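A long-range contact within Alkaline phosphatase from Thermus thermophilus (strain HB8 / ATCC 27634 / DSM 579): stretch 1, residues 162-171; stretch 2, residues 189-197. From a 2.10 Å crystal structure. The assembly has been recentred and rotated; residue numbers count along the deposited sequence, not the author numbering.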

# COMPACT_ATOMS: atom_id res chain seq x y z
N GLU A 162 -8.44 16.73 -25.62
CA GLU A 162 -9.43 17.35 -24.74
C GLU A 162 -10.17 18.48 -25.41
O GLU A 162 -11.29 18.80 -25.00
N GLU A 163 -9.58 19.11 -26.44
CA GLU A 163 -10.32 20.11 -27.19
C GLU A 163 -11.54 19.48 -27.85
O GLU A 163 -12.65 20.02 -27.80
N ARG A 164 -11.36 18.29 -28.41
CA ARG A 164 -12.48 17.56 -28.99
C ARG A 164 -13.43 17.05 -27.91
O ARG A 164 -14.66 17.10 -28.08
N ILE A 165 -12.88 16.53 -26.80
CA ILE A 165 -13.71 16.03 -25.71
C ILE A 165 -14.66 17.12 -25.20
O ILE A 165 -15.83 16.85 -24.92
N ALA A 166 -14.19 18.36 -25.12
CA ALA A 166 -15.06 19.46 -24.71
C ALA A 166 -16.25 19.61 -25.64
O ALA A 166 -17.36 19.92 -25.20
N GLU A 167 -16.03 19.37 -26.94
CA GLU A 167 -17.15 19.38 -27.87
C GLU A 167 -18.08 18.21 -27.58
O GLU A 167 -19.31 18.34 -27.63
N GLN A 168 -17.50 17.04 -27.32
CA GLN A 168 -18.31 15.87 -26.98
C GLN A 168 -19.14 16.11 -25.72
O GLN A 168 -20.26 15.62 -25.61
N TYR A 169 -18.59 16.86 -24.75
CA TYR A 169 -19.34 17.20 -23.54
C TYR A 169 -20.58 18.03 -23.86
O TYR A 169 -21.66 17.80 -23.29
N LEU A 170 -20.43 19.01 -24.76
CA LEU A 170 -21.58 19.80 -25.17
C LEU A 170 -22.66 18.92 -25.78
O LEU A 170 -23.85 19.08 -25.48
N GLU A 171 -22.27 17.98 -26.64
CA GLU A 171 -23.25 17.11 -27.29
C GLU A 171 -23.84 16.12 -26.29
O GLU A 171 -25.04 15.84 -26.32
N ARG A 189 -7.83 30.32 -26.77
CA ARG A 189 -6.89 29.25 -26.45
C ARG A 189 -7.04 28.05 -27.35
O ARG A 189 -6.05 27.45 -27.77
N ARG A 190 -8.28 27.66 -27.63
CA ARG A 190 -8.54 26.55 -28.53
C ARG A 190 -7.83 26.72 -29.86
O ARG A 190 -7.77 27.82 -30.43
N LYS A 191 -7.31 25.62 -30.39
CA LYS A 191 -6.59 25.67 -31.65
C LYS A 191 -7.50 26.08 -32.79
O LYS A 191 -7.04 26.75 -33.72
N ASP A 192 -8.77 25.73 -32.72
CA ASP A 192 -9.72 26.09 -33.75
C ASP A 192 -10.38 27.44 -33.51
O ASP A 192 -11.24 27.82 -34.30
N GLY A 193 -9.99 28.17 -32.47
CA GLY A 193 -10.56 29.48 -32.18
C GLY A 193 -12.05 29.53 -31.86
O GLY A 193 -12.63 30.61 -31.75
N LYS A 194 -12.69 28.38 -31.72
CA LYS A 194 -14.13 28.34 -31.46
C LYS A 194 -14.46 28.78 -30.04
O LYS A 194 -13.79 28.38 -29.09
N ASP A 195 -15.55 29.57 -29.87
CA ASP A 195 -16.01 29.97 -28.52
C ASP A 195 -16.99 28.91 -28.00
O ASP A 195 -18.21 29.02 -28.15
N LEU A 196 -16.45 27.86 -27.38
CA LEU A 196 -17.32 26.81 -26.86
C LEU A 196 -18.19 27.30 -25.71
O LEU A 196 -19.29 26.79 -25.50
N TYR A 197 -17.71 28.29 -24.95
CA TYR A 197 -18.55 28.85 -23.90
C TYR A 197 -19.86 29.34 -24.48
O TYR A 197 -20.94 29.04 -23.97

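A single arginine, Arg190, organises this contact while surrounded by three carboxylates, and two pairs of those acids lie close enough to repel one another: Glu163 OE1 is 3.5 Å from Asp192 OD1, and Glu167 OE2 is 4.1 Å from Asp192 OD2. The arrangement illustrates a general principle, that like charges can be gathered at an interface when a shared cation and well-aimed N-H donors compensate them.

Arg190 leaves its loop sideways to the helix of stretch 1, but its side chain (chi1 m, chi2 t, chi3 p) brings the guanidinium to it. NH1 donates to the backbone oxygen Glu163 O at 2.9 Å, and NH2 forms a salt bridge with Glu167 OE2 at 3.0 Å. On its own side of the contact the group is held by Asp192, whose p rotamer presents both oxygens: Arg190 NE meets Asp192 OD1 and Arg190 NH2 meets Asp192 OD2, each at 2.9 Å. Asp192 OD1 also accepts from Lys194 N at 2.9 Å, so the same carboxylate that orients the arginine ties down the loop. The methylene CG of Glu163 lies over one face of the guanidinium, 3.2 Å from Arg190 NH1, whereas Glu167 OE2 and Ala166 CB approach its edge.

Glu163, extended with chi1 and chi2 both t, has a second task. Its carboxylate reads the backbone of the type I turn running from Arg190 to Gly193: Lys191 N donates to Glu163 OE2 at 2.8 Å, almost linearly, and Asp192 N donates to Glu163 OE1 at 3.3 Å. The link from its carboxylate to the arginine is a long salt bridge of charges only, Glu163 OE1 lying 3.7 Å from Arg190 NH2 and well out of the guanidinium plane, so that no N-H points at it. The turn closes through Gly193 N to Arg190 O at 3.0 Å, and Gly193 adopts a positive phi that favours glycine.

Glu167 (chi1 m, chi2 t) divides its carboxylate between neighbours. While OE2 serves Arg190, its OE1 receives a weak hydrogen bond from Arg164 NH1 at 3.4 Å, within a salt bridge along the helix. The CA-to-CB bond of Lys194 points toward the helix, but its NZ stays 4.4 Å from Glu167 OE1, beyond salt-bridge range.

Beside this polar cluster sits a small apolar patch. The CA-to-CB bond of Leu196, at the start of a helix, points toward stretch 1, with the side chain at chi1 -109°, between wells, and chi2 t. Its CD1 packs 3.4 Å from Ala166 CB, and its CD2 lies 4.0 Å from CD2 of Leu170 (chi1 t, chi2 p). Ala166 and Leu170, one helical turn apart, thus each meet a different methyl of Leu196.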

# COMPACT_ATOMS: atom_id res chain seq x y z
CB GLU A 162 -8.75 17.84 -23.46
CG GLU A 162 -8.22 16.66 -22.63
CD GLU A 162 -7.63 17.09 -21.29
OE1 GLU A 162 -6.38 17.02 -21.15
OE2 GLU A 162 -8.42 17.52 -20.41
CB GLU A 163 -9.39 20.77 -28.22
CG GLU A 163 -9.85 22.16 -28.63
CD GLU A 163 -8.87 22.93 -29.51
OE1 GLU A 163 -9.30 23.27 -30.65
OE2 GLU A 163 -7.73 23.19 -29.06
CB ARG A 164 -11.92 16.41 -29.84
CG ARG A 164 -12.95 15.39 -30.36
CD ARG A 164 -14.08 16.03 -31.18
NE ARG A 164 -15.09 15.02 -31.51
CZ ARG A 164 -16.41 15.23 -31.56
NH1 ARG A 164 -16.92 16.43 -31.31
NH2 ARG A 164 -17.21 14.20 -31.85
CB ILE A 165 -12.79 15.48 -24.59
CG1 ILE A 165 -12.09 14.19 -25.07
CG2 ILE A 165 -13.58 15.15 -23.32
CD1 ILE A 165 -10.93 13.76 -24.16
CB ALA A 166 -14.25 20.76 -24.64
CB GLU A 167 -16.64 19.30 -29.33
CG GLU A 167 -15.74 20.44 -29.83
CD GLU A 167 -15.06 20.07 -31.15
OE1 GLU A 167 -15.72 19.49 -32.01
OE2 GLU A 167 -13.85 20.30 -31.32
CB GLN A 168 -17.40 14.66 -26.83
CG GLN A 168 -16.77 14.19 -28.14
CD GLN A 168 -15.83 13.03 -27.91
OE1 GLN A 168 -14.64 13.24 -27.64
NE2 GLN A 168 -16.35 11.81 -28.01
CB TYR A 169 -18.44 17.98 -22.58
CG TYR A 169 -17.53 17.15 -21.72
CD1 TYR A 169 -17.32 15.79 -21.96
CD2 TYR A 169 -16.94 17.72 -20.62
CE1 TYR A 169 -16.49 15.05 -21.13
CE2 TYR A 169 -16.12 17.00 -19.79
CZ TYR A 169 -15.89 15.66 -20.04
OH TYR A 169 -15.06 14.96 -19.18
CB LEU A 170 -21.14 20.87 -26.18
CG LEU A 170 -22.22 21.78 -26.78
CD1 LEU A 170 -22.96 22.60 -25.70
CD2 LEU A 170 -21.60 22.72 -27.83
CB GLU A 171 -22.62 16.37 -28.47
CG GLU A 171 -23.64 15.59 -29.31
CD GLU A 171 -22.96 14.70 -30.34
OE1 GLU A 171 -21.73 14.86 -30.52
OE2 GLU A 171 -23.65 13.84 -30.95
CB ARG A 189 -7.08 28.79 -24.98
CG ARG A 189 -6.83 29.86 -23.95
CD ARG A 189 -5.32 30.07 -23.76
NE ARG A 189 -4.67 29.04 -22.95
CZ ARG A 189 -3.66 28.27 -23.37
NH1 ARG A 189 -3.15 28.39 -24.59
NH2 ARG A 189 -3.14 27.36 -22.56
CB ARG A 190 -10.05 26.43 -28.75
CG ARG A 190 -10.82 25.86 -27.55
CD ARG A 190 -12.31 25.65 -27.89
NE ARG A 190 -12.50 24.80 -29.06
CZ ARG A 190 -12.76 23.50 -29.01
NH1 ARG A 190 -12.86 22.87 -27.83
NH2 ARG A 190 -12.91 22.83 -30.11
CB LYS A 191 -5.93 24.32 -31.94
CG LYS A 191 -4.96 23.88 -30.84
CD LYS A 191 -4.33 22.52 -31.20
CE LYS A 191 -3.79 21.82 -29.98
NZ LYS A 191 -2.36 22.13 -29.90
CB ASP A 192 -10.80 24.99 -33.90
CG ASP A 192 -11.73 24.89 -32.67
OD1 ASP A 192 -11.61 25.67 -31.71
OD2 ASP A 192 -12.62 24.01 -32.69
CB LYS A 194 -14.62 26.92 -31.72
CG LYS A 194 -16.10 26.71 -31.85
CD LYS A 194 -16.43 25.19 -31.85
CE LYS A 194 -16.13 24.52 -33.21
NZ LYS A 194 -17.10 23.41 -33.52
CB ASP A 195 -16.65 31.36 -28.55
CG ASP A 195 -17.05 31.88 -27.16
OD1 ASP A 195 -17.09 31.07 -26.21
OD2 ASP A 195 -17.31 33.12 -27.02
CB LEU A 196 -16.50 25.62 -26.38
CG LEU A 196 -16.53 24.33 -27.16
CD1 LEU A 196 -16.06 23.23 -26.15
CD2 LEU A 196 -17.83 23.97 -27.76
CB TYR A 197 -17.83 29.98 -23.19
CG TYR A 197 -16.74 29.47 -22.26
CD1 TYR A 197 -17.03 28.67 -21.17
CD2 TYR A 197 -15.42 29.77 -22.51
CE1 TYR A 197 -16.04 28.20 -20.35
CE2 TYR A 197 -14.43 29.33 -21.68
CZ TYR A 197 -14.74 28.54 -20.61
OH TYR A 197 -13.74 28.09 -19.79